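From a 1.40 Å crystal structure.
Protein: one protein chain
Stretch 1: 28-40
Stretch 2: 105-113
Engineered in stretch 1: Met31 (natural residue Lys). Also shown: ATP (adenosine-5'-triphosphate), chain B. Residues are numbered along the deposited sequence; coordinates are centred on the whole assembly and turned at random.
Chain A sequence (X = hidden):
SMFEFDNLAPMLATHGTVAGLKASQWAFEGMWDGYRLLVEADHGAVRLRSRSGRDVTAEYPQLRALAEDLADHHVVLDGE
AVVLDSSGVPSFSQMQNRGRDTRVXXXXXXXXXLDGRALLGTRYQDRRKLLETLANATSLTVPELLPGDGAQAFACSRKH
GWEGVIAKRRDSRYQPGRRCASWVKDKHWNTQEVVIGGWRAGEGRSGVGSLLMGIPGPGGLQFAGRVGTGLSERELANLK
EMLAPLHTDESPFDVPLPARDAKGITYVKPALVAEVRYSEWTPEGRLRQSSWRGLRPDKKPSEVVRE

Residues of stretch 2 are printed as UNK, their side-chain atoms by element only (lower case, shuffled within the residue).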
ATOM      1  N   PHE A  28     -15.546   2.831   9.362  1.00 13.71           N
ATOM      2  CA  PHE A  28     -14.654   3.443   8.383  1.00 13.50           C
ATOM      3  C   PHE A  28     -13.258   3.566   8.969  1.00 13.70           C
ATOM      4  O   PHE A  28     -13.081   4.100  10.073  1.00 15.90           O
ATOM      5  CB  PHE A  28     -15.185   4.808   7.965  1.00 11.82           C
ATOM      6  CG  PHE A  28     -16.559   4.732   7.382  1.00 13.67           C
ATOM      7  CD1 PHE A  28     -16.765   4.176   6.129  1.00 13.41           C
ATOM      8  CD2 PHE A  28     -17.654   5.156   8.109  1.00 14.58           C
ATOM      9  CE1 PHE A  28     -18.042   4.072   5.610  1.00 16.46           C
ATOM     10  CE2 PHE A  28     -18.928   5.038   7.602  1.00 17.53           C
ATOM     11  CZ  PHE A  28     -19.121   4.514   6.339  1.00 16.63           C
ATOM     12  N   GLU A  29     -12.276   3.043   8.242  1.00 11.72           N
ATOM     13  CA  GLU A  29     -10.880   3.114   8.639  1.00 11.90           C
ATOM     14  C   GLU A  29     -10.091   3.895   7.603  1.00 11.07           C
ATOM     15  O   GLU A  29     -10.461   3.925   6.417  1.00 13.11           O
ATOM     16  CB  GLU A  29     -10.280   1.707   8.694  1.00 12.98           C
ATOM     17  CG  GLU A  29     -10.800   0.811   9.812  1.00 14.24           C
ATOM     18  CD  GLU A  29     -10.069  -0.521   9.867  1.00 12.63           C
ATOM     19  OE1 GLU A  29     -10.684  -1.505  10.309  1.00 14.49           O
ATOM     20  OE2 GLU A  29      -8.890  -0.581   9.465  1.00 12.70           O
ATOM     21  N   GLY A  30      -9.001   4.512   8.021  1.00 11.47           N
ATOM     22  CA  GLY A  30      -8.051   5.038   7.065  1.00 13.07           C
ATOM     23  C   GLY A  30      -7.398   3.934   6.254  1.00 11.55           C
ATOM     24  O   GLY A  30      -7.177   2.816   6.729  1.00 12.58           O
ATOM     25  N   MET A  31      -7.136   4.233   4.981  1.00 12.69           N
ATOM     26  CA  MET A  31      -6.347   3.350   4.129  1.00 11.09           C
ATOM     27  C   MET A  31      -4.870   3.691   4.307  1.00 13.20           C
ATOM     28  O   MET A  31      -4.457   4.824   4.031  1.00 15.86           O
ATOM     29  CB  MET A  31      -6.750   3.529   2.667  1.00 12.18           C
ATOM     30  CG  MET A  31      -5.886   2.703   1.725  1.00 11.84           C
ATOM     31  SD  MET A  31      -6.192   3.096  -0.007  1.00 16.24           S
ATOM     32  CE  MET A  31      -7.846   2.429  -0.205  1.00 14.32           C
ATOM     33  N   TRP A  32      -4.081   2.706   4.746  1.00 14.50           N
ATOM     34  CA  TRP A  32      -2.660   2.881   5.061  1.00 14.97           C
ATOM     35  C   TRP A  32      -1.804   2.228   3.975  1.00 17.42           C
ATOM     36  O   TRP A  32      -1.860   1.004   3.795  1.00 17.78           O
ATOM     37  CB  TRP A  32      -2.324   2.265   6.424  1.00 14.83           C
ATOM     38  CG  TRP A  32      -3.334   2.569   7.498  1.00 13.34           C
ATOM     39  CD1 TRP A  32      -4.038   1.657   8.251  1.00 14.38           C
ATOM     40  CD2 TRP A  32      -3.774   3.867   7.918  1.00 13.12           C
ATOM     41  NE1 TRP A  32      -4.877   2.318   9.131  1.00 14.26           N
ATOM     42  CE2 TRP A  32      -4.751   3.674   8.925  1.00 13.11           C
ATOM     43  CE3 TRP A  32      -3.460   5.181   7.518  1.00 14.93           C
ATOM     44  CZ2 TRP A  32      -5.382   4.745   9.569  1.00 12.60           C
ATOM     45  CZ3 TRP A  32      -4.099   6.243   8.153  1.00 17.19           C
ATOM     46  CH2 TRP A  32      -5.048   6.017   9.170  1.00 14.58           C
ATOM     47  N   ASP A  33      -1.001   3.025   3.261  1.00 14.47           N
ATOM     48  CA  ASP A  33      -0.082   2.448   2.278  1.00 14.36           C
ATOM     49  C   ASP A  33       1.082   1.774   2.993  1.00 14.70           C
ATOM     50  O   ASP A  33       1.786   2.408   3.783  1.00 19.72           O
ATOM     51  CB  ASP A  33       0.455   3.523   1.329  1.00 17.93           C
ATOM     52  CG  ASP A  33      -0.416   3.711   0.093  1.00 19.75           C
ATOM     53  OD1 ASP A  33      -1.587   3.283   0.124  1.00 20.47           O
ATOM     54  OD2 ASP A  33       0.065   4.286  -0.915  1.00 21.12           O
ATOM     55  N   GLY A  34       1.279   0.492   2.740  1.00 14.23           N
ATOM     56  CA  GLY A  34       2.360  -0.255   3.356  1.00 15.97           C
ATOM     57  C   GLY A  34       2.333  -1.683   2.859  1.00 13.33           C
ATOM     58  O   GLY A  34       1.852  -1.937   1.745  1.00 15.07           O
ATOM     59  N   TYR A  35       2.822  -2.620   3.664  1.00 14.22           N
ATOM     60  CA  TYR A  35       2.762  -4.038   3.338  1.00 14.32           C
ATOM     61  C   TYR A  35       1.847  -4.726   4.344  1.00 17.72           C
ATOM     62  O   TYR A  35       1.989  -4.529   5.557  1.00 17.70           O
ATOM     63  CB  TYR A  35       4.142  -4.695   3.384  1.00 17.08           C
ATOM     64  CG  TYR A  35       5.103  -4.327   2.282  1.00 21.32           C
ATOM     65  CD1 TYR A  35       4.671  -4.068   0.986  1.00 38.65           C
ATOM     66  CD2 TYR A  35       6.454  -4.262   2.541  1.00 26.89           C
ATOM     67  CE1 TYR A  35       5.583  -3.737  -0.011  1.00 38.50           C
ATOM     68  CE2 TYR A  35       7.361  -3.940   1.564  1.00 31.53           C
ATOM     69  CZ  TYR A  35       6.930  -3.675   0.294  1.00 32.56           C
ATOM     70  OH  TYR A  35       7.878  -3.355  -0.651  1.00 26.19           O
ATOM     71  N   ARG A  36       0.928  -5.539   3.840  1.00 15.60           N
ATOM     72  CA  ARG A  36      -0.005  -6.262   4.694  1.00 14.17           C
ATOM     73  C   ARG A  36       0.718  -7.367   5.450  1.00 15.84           C
ATOM     74  O   ARG A  36       1.481  -8.142   4.867  1.00 19.69           O
ATOM     75  CB  ARG A  36      -1.088  -6.878   3.812  1.00 14.43           C
ATOM     76  CG  ARG A  36      -2.214  -7.510   4.599  1.00 14.71           C
ATOM     77  CD  ARG A  36      -3.147  -6.459   5.161  1.00 14.27           C
ATOM     78  NE  ARG A  36      -4.366  -7.040   5.708  1.00 14.92           N
ATOM     79  CZ  ARG A  36      -5.450  -7.319   4.996  1.00 12.36           C
ATOM     80  NH1 ARG A  36      -5.481  -7.060   3.696  1.00 14.04           N
ATOM     81  NH2 ARG A  36      -6.509  -7.849   5.586  1.00 14.69           N
ATOM     82  N   LEU A  37       0.458  -7.461   6.755  1.00 15.42           N
ATOM     83  CA  LEU A  37       1.059  -8.506   7.570  1.00 15.40           C
ATOM     84  C   LEU A  37       0.021  -9.131   8.484  1.00 15.21           C
ATOM     85  O   LEU A  37      -0.800  -8.429   9.078  1.00 15.29           O
ATOM     86  CB  LEU A  37       2.184  -7.968   8.456  1.00 17.68           C
ATOM     87  CG  LEU A  37       3.484  -7.579   7.755  1.00 21.84           C
ATOM     88  CD1 LEU A  37       4.511  -7.145   8.783  1.00 22.65           C
ATOM     89  CD2 LEU A  37       4.024  -8.714   6.885  1.00 20.08           C
ATOM     90  N   LEU A  38       0.079 -10.453   8.601  1.00 15.73           N
ATOM     91  CA  LEU A  38      -0.554 -11.173   9.698  1.00 14.19           C
ATOM     92  C   LEU A  38       0.525 -11.431  10.740  1.00 17.65           C
ATOM     93  O   LEU A  38       1.636 -11.856  10.400  1.00 18.89           O
ATOM     94  CB  LEU A  38      -1.175 -12.490   9.221  1.00 15.66           C
ATOM     95  CG  LEU A  38      -2.313 -12.331   8.199  1.00 16.78           C
ATOM     96  CD1 LEU A  38      -2.806 -13.694   7.756  1.00 20.70           C
ATOM     97  CD2 LEU A  38      -3.470 -11.509   8.761  1.00 16.24           C
ATOM     98  N   VAL A  39       0.203 -11.164  12.000  1.00 15.94           N
ATOM     99  CA  VAL A  39       1.185 -11.176  13.080  1.00 16.65           C
ATOM    100  C   VAL A  39       0.711 -12.141  14.159  1.00 18.04           C
ATOM    101  O   VAL A  39      -0.384 -11.973  14.708  1.00 16.62           O
ATOM    102  CB  VAL A  39       1.375  -9.777  13.677  1.00 15.78           C
ATOM    103  CG1 VAL A  39       2.319  -9.820  14.896  1.00 20.10           C
ATOM    104  CG2 VAL A  39       1.865  -8.796  12.606  1.00 16.79           C
ATOM    105  N   GLU A  40       1.532 -13.134  14.470  1.00 16.79           N
ATOM    106  CA  GLU A  40       1.273 -14.041  15.576  1.00 17.85           C
ATOM    107  C   GLU A  40       2.220 -13.682  16.707  1.00 20.46           C
ATOM    108  O   GLU A  40       3.438 -13.730  16.529  1.00 22.62           O
ATOM    109  CB  GLU A  40       1.516 -15.484  15.144  1.00 16.05           C
ATOM    110  CG  GLU A  40       1.291 -16.509  16.236  1.00 20.47           C
ATOM    111  CD  GLU A  40       1.846 -17.842  15.831  1.00 24.78           C
ATOM    112  OE1 GLU A  40       1.044 -18.739  15.522  1.00 22.03           O
ATOM    113  OE2 GLU A  40       3.088 -17.985  15.799  1.00 28.28           O
ATOM    114  N   UNK A 105       6.725   0.600  11.544  1.00 17.24           N
ATOM    115  CA  UNK A 105       5.679   0.366  12.529  1.00 18.06           C
ATOM    116  C   UNK A 105       4.711  -0.684  12.006  1.00 16.04           C
ATOM    117  O   UNK A 105       4.558  -0.872  10.798  1.00 16.51           O
ATOM    118  o   UNK A 105       3.805   3.724  14.376  1.00 18.62           O
ATOM    119  c   UNK A 105       5.740   2.767  13.354  1.00 19.74           C
ATOM    120  c   UNK A 105       4.888   1.651  12.787  1.00 16.86           C
ATOM    121  c   UNK A 105       4.955   3.917  13.950  1.00 21.19           C
ATOM    122  o   UNK A 105       5.520   5.029  14.029  1.00 26.52           O
ATOM    123  N   UNK A 106       4.021  -1.337  12.929  1.00 17.37           N
ATOM    124  CA  UNK A 106       2.884  -2.180  12.593  1.00 16.11           C
ATOM    125  C   UNK A 106       1.626  -1.492  13.099  1.00 15.60           C
ATOM    126  O   UNK A 106       1.514  -1.198  14.293  1.00 17.99           O
ATOM    127  c   UNK A 106      -0.067  -5.686  13.767  1.00 18.40           C
ATOM    128  c   UNK A 106       1.530  -4.902  11.659  1.00 16.52           C
ATOM    129  c   UNK A 106       0.442  -5.727  11.441  1.00 14.03           C
ATOM    130  c   UNK A 106       1.849  -4.468  12.945  1.00 14.89           C
ATOM    131  c   UNK A 106      -0.353  -6.117  12.513  1.00 17.83           C
ATOM    132  c   UNK A 106       1.035  -4.864  13.991  1.00 19.43           C
ATOM    133  c   UNK A 106       3.034  -3.571  13.199  1.00 15.18           C
ATOM    134  N   UNK A 107       0.706  -1.187  12.184  1.00 14.38           N
ATOM    135  CA  UNK A 107      -0.585  -0.610  12.539  1.00 13.50           C
ATOM    136  C   UNK A 107      -1.624  -1.715  12.419  1.00 13.54           C
ATOM    137  O   UNK A 107      -1.950  -2.152  11.308  1.00 15.87           O
ATOM    138  c   UNK A 107      -1.157   5.080  10.273  1.00 13.02           C
ATOM    139  c   UNK A 107      -1.251   3.718  10.556  1.00 11.49           C
ATOM    140  c   UNK A 107       0.668   3.982  11.995  1.00 13.05           C
ATOM    141  c   UNK A 107       0.972   1.907  12.772  1.00 19.26           C
ATOM    142  c   UNK A 107       0.755   5.342  11.707  1.00 13.48           C
ATOM    143  c   UNK A 107      -0.117   1.823  11.949  1.00 16.45           C
ATOM    144  c   UNK A 107      -0.324   3.152  11.431  1.00 12.25           C
ATOM    145  c   UNK A 107      -0.938   0.576  11.640  1.00 14.53           C
ATOM    146  n   UNK A 107       1.449   3.203  12.807  1.00 16.25           N
ATOM    147  c   UNK A 107      -0.158   5.871  10.836  1.00 12.39           C
ATOM    148  N   UNK A 108      -2.147  -2.141  13.563  1.00 14.56           N
ATOM    149  CA  UNK A 108      -3.095  -3.246  13.600  1.00 12.63           C
ATOM    150  C   UNK A 108      -4.504  -2.744  13.324  1.00 12.88           C
ATOM    151  O   UNK A 108      -4.915  -1.692  13.833  1.00 13.85           O
ATOM    152  c   UNK A 108      -3.068  -3.901  14.981  1.00 14.44           C
ATOM    153  N   UNK A 109      -5.251  -3.523  12.542  1.00 12.13           N
ATOM    154  CA  UNK A 109      -6.654  -3.209  12.290  1.00 12.79           C
ATOM    155  C   UNK A 109      -7.605  -4.389  12.425  1.00 13.63           C
ATOM    156  O   UNK A 109      -8.821  -4.206  12.260  1.00 14.85           O
ATOM    157  c   UNK A 109      -6.879  -2.447  10.968  1.00 13.04           C
ATOM    158  c   UNK A 109      -4.641  -2.832   7.897  1.00 14.16           C
ATOM    159  c   UNK A 109      -6.198  -3.047   9.760  1.00 12.61           C
ATOM    160  c   UNK A 109      -6.547  -4.316   9.287  1.00 14.37           C
ATOM    161  c   UNK A 109      -5.253  -2.299   9.034  1.00 13.03           C
ATOM    162  c   UNK A 109      -4.979  -4.104   7.454  1.00 15.20           C
ATOM    163  c   UNK A 109      -5.933  -4.857   8.145  1.00 13.81           C
ATOM    164  N   UNK A 110      -7.106  -5.577  12.758  1.00 13.04           N
ATOM    165  CA  UNK A 110      -8.013  -6.667  13.086  1.00 13.93           C
ATOM    166  C   UNK A 110      -7.355  -7.571  14.116  1.00 12.94           C
ATOM    167  O   UNK A 110      -6.131  -7.579  14.293  1.00 14.30           O
ATOM    168  o   UNK A 110     -10.467  -8.044  13.077  1.00 14.76           O
ATOM    169  c   UNK A 110      -8.510  -7.448  11.863  1.00 12.91           C
ATOM    170  o   UNK A 110     -10.682  -7.713  10.900  1.00 13.59           O
ATOM    171  c   UNK A 110      -9.993  -7.761  11.948  1.00 12.84           C
ATOM    172  N   UNK A 111      -8.205  -8.334  14.801  1.00 12.99           N
ATOM    173  CA  UNK A 111      -7.794  -9.293  15.816  1.00 13.21           C
ATOM    174  C   UNK A 111      -8.484 -10.595  15.458  1.00 14.60           C
ATOM    175  O   UNK A 111      -9.723 -10.649  15.410  1.00 15.65           O
ATOM    176  c   UNK A 111      -8.244  -8.818  17.198  1.00 15.32           C
ATOM    177  c   UNK A 111      -8.564  -9.225  19.645  1.00 21.22           C
ATOM    178  c   UNK A 111      -6.390  -9.837  18.578  1.00 16.62           C
ATOM    179  c   UNK A 111      -7.903  -9.737  18.375  1.00 14.28           C
ATOM    180  N   UNK A 112      -7.698 -11.620  15.136  1.00 12.48           N
ATOM    181  CA  UNK A 112      -8.253 -12.875  14.642  1.00 13.33           C
ATOM    182  C   UNK A 112      -8.222 -13.997  15.663  1.00 14.04           C
ATOM    183  O   UNK A 112      -8.908 -15.009  15.470  1.00 15.79           O
ATOM    184  c   UNK A 112      -7.335 -12.293  12.286  1.00 15.80           C
ATOM    185  c   UNK A 112      -6.709 -12.916  11.051  1.00 17.76           C
ATOM    186  c   UNK A 112      -8.671 -11.616  11.955  1.00 16.94           C
ATOM    187  c   UNK A 112      -7.498 -13.341  13.390  1.00 15.27           C
ATOM    188  N   UNK A 113      -7.451 -13.850  16.731  1.00 13.69           N
ATOM    189  CA  UNK A 113      -7.349 -14.862  17.765  1.00 12.77           C
ATOM    190  C   UNK A 113      -6.840 -14.155  19.005  1.00 15.93           C
ATOM    191  O   UNK A 113      -5.926 -13.324  18.920  1.00 15.37           O
ATOM    192  o   UNK A 113      -5.444 -19.972  21.195  1.00 21.21           O
ATOM    193  c   UNK A 113      -4.980 -17.840  20.304  1.00 18.03           C
ATOM    194  c   UNK A 113      -6.369 -15.954  17.332  1.00 15.05           C
ATOM    195  c   UNK A 113      -6.137 -17.032  18.367  1.00 14.87           C
ATOM    196  c   UNK A 113      -6.631 -19.219  19.252  1.00 16.94           C
ATOM    197  c   UNK A 113      -5.696 -19.015  20.249  1.00 17.28           C
ATOM    198  c   UNK A 113      -6.844 -18.229  18.322  1.00 16.31           C
ATOM    199  c   UNK A 113      -5.193 -16.869  19.377  1.00 16.25           C
TER
HETATM  200  PG  ATP B1000      -5.066  -5.308  -3.297  1.00 17.91           P
HETATM  201  O1G ATP B1000      -6.441  -4.936  -2.781  1.00 17.33           O
HETATM  202  O2G ATP B1000      -5.021  -6.531  -4.194  1.00 20.04           O
HETATM  203  O3G ATP B1000      -4.026  -5.353  -2.191  1.00 18.64           O
HETATM  204  PB  ATP B1000      -3.610  -2.893  -4.085  1.00 22.60           P
HETATM  205  O1B ATP B1000      -3.530  -2.096  -5.362  1.00 31.05           O
HETATM  206  O2B ATP B1000      -2.357  -3.369  -3.383  1.00 33.43           O
HETATM  207  O3B ATP B1000      -4.628  -4.122  -4.316  1.00 22.96           O
HETATM  208  PA  ATP B1000      -5.174  -0.669  -3.079  1.00 19.07           P
HETATM  209  O1A ATP B1000      -6.170  -0.706  -4.197  1.00 22.17           O
HETATM  210  O2A ATP B1000      -4.079   0.358  -2.947  1.00 23.61           O
HETATM  211  O3A ATP B1000      -4.487  -2.108  -3.007  1.00 24.28           O
HETATM  212  O5' ATP B1000      -5.961  -0.861  -1.678  1.00 22.18           O
HETATM  213  C5' ATP B1000      -5.307  -0.601  -0.439  1.00 17.49           C
HETATM  214  C4' ATP B1000      -4.483  -1.809   0.019  1.00 14.02           C
HETATM  215  O4' ATP B1000      -4.054  -1.542   1.354  1.00 17.12           O
HETATM  216  C3' ATP B1000      -5.269  -3.102   0.068  1.00 15.36           C
HETATM  217  O3' ATP B1000      -4.358  -4.193  -0.030  1.00 17.30           O
HETATM  218  C2' ATP B1000      -5.810  -3.058   1.469  1.00 14.78           C
HETATM  219  O2' ATP B1000      -6.175  -4.356   1.961  1.00 15.59           O
HETATM  220  C1' ATP B1000      -4.646  -2.469   2.261  1.00 17.37           C
HETATM  221  N9  ATP B1000      -5.103  -1.654   3.404  1.00 14.25           N
HETATM  222  C8  ATP B1000      -4.642  -0.424   3.747  1.00 14.33           C
HETATM  223  N7  ATP B1000      -5.254   0.026   4.876  1.00 12.43           N
HETATM  224  C5  ATP B1000      -6.102  -0.947   5.261  1.00 11.63           C
HETATM  225  C6  ATP B1000      -7.059  -1.108   6.346  1.00 11.01           C
HETATM  226  N6  ATP B1000      -7.246  -0.126   7.236  1.00 12.23           N
HETATM  227  N1  ATP B1000      -7.754  -2.254   6.401  1.00 11.03           N
HETATM  228  C2  ATP B1000      -7.596  -3.242   5.513  1.00 11.57           C
HETATM  229  N3  ATP B1000      -6.745  -3.159   4.478  1.00 12.55           N
HETATM  230  C4  ATP B1000      -6.005  -2.041   4.304  1.00 12.76           C

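Position 105 has five side-chain atoms: three carbons in a chain, the third carrying two oxygens. Two methylene-type carbons before a carboxylate identify Glu105. Its side chain lies out of reach of stretch 1.

Position 106 has seven carbons, one followed by a ring of six. No oxygen is attached to the ring. It points toward stretch 1 and lies beside Leu37 and Val39. This is Phe106. Val39 CG2 sits over one face of the ring, 3.7 Å from its centroid and 20° off the normal, a CH-pi contact. Leu37 O is at the ring edge, 3.8 Å from Phe106 CE1.

Position 107 has ten side-chain atoms: one carbon, then fused five- and six-membered rings holding eight carbons and one nitrogen. Only an indole fits, so this is Trp107. Its edge meets the face of Trp32. The six-membered rings have centroids 4.9 Å apart and planes at 84°, and the closest atoms are Trp32 CE3 and Trp107 CZ3 at 3.6 Å. Within its own stretch, Trp107 NE1 donates a hydrogen bond to Glu105 OE1 at 2.9 Å. This leaves the indole nitrogen satisfied while the six-membered ring packs on Trp32.

Position 108 has a single side-chain carbon, which points away from stretch 1 and touches none of it. This is Ala108.

Position 109 again has one carbon and a ring of six carbons, with no oxygen. It lies near Glu29, Trp32 and Arg36. This is Phe109. Glu29 OE2 is 3.1 Å from Phe109 CB. At the ring edge, Trp32 CD1 is 4.2 Å from Phe109 CD2, and Arg36 NE is 3.5 Å from Phe109 CZ. One ring face covers the adenine of ATP, with Phe109 CE2 3.4 Å from ATP C6.

Position 110 has two carbons, the second carrying two oxygens: Asp110. Its CB points toward stretch 1, but the side chain makes no contact there. Asp110 OD1 accepts a hydrogen bond from the backbone N of residue 111 at 2.9 Å.

Position 111 has four carbons, forked at the second. This is Leu111, too far from stretch 1 to touch it.

Position 112 has the same four forked carbons and is Leu112. It reaches Leu38, with Leu38 CD2 and Leu112 CD1 4.2 Å apart.

Position 113 has one carbon and a six-carbon ring bearing one oxygen. This is Tyr113, which makes no contact with stretch 1.

The two strands cross at a wide angle, 73° between their directions, and no hydrogen bond joins the stretches. Side-chain packing carries most of the contact, burying 492 Å² in total. Phe109 gives the largest share. ATP ties the two sides together. Its N6 donates to Glu29 OE2 at 2.8 Å and to Gly30 O at 3.0 Å, and Trp32 N donates to ATP N7 at 2.9 Å. Stretch 1 thus reads the adenine through polar atoms, while Phe109 covers its face.

Stretch 2 (105-113) EFWAFDLLY
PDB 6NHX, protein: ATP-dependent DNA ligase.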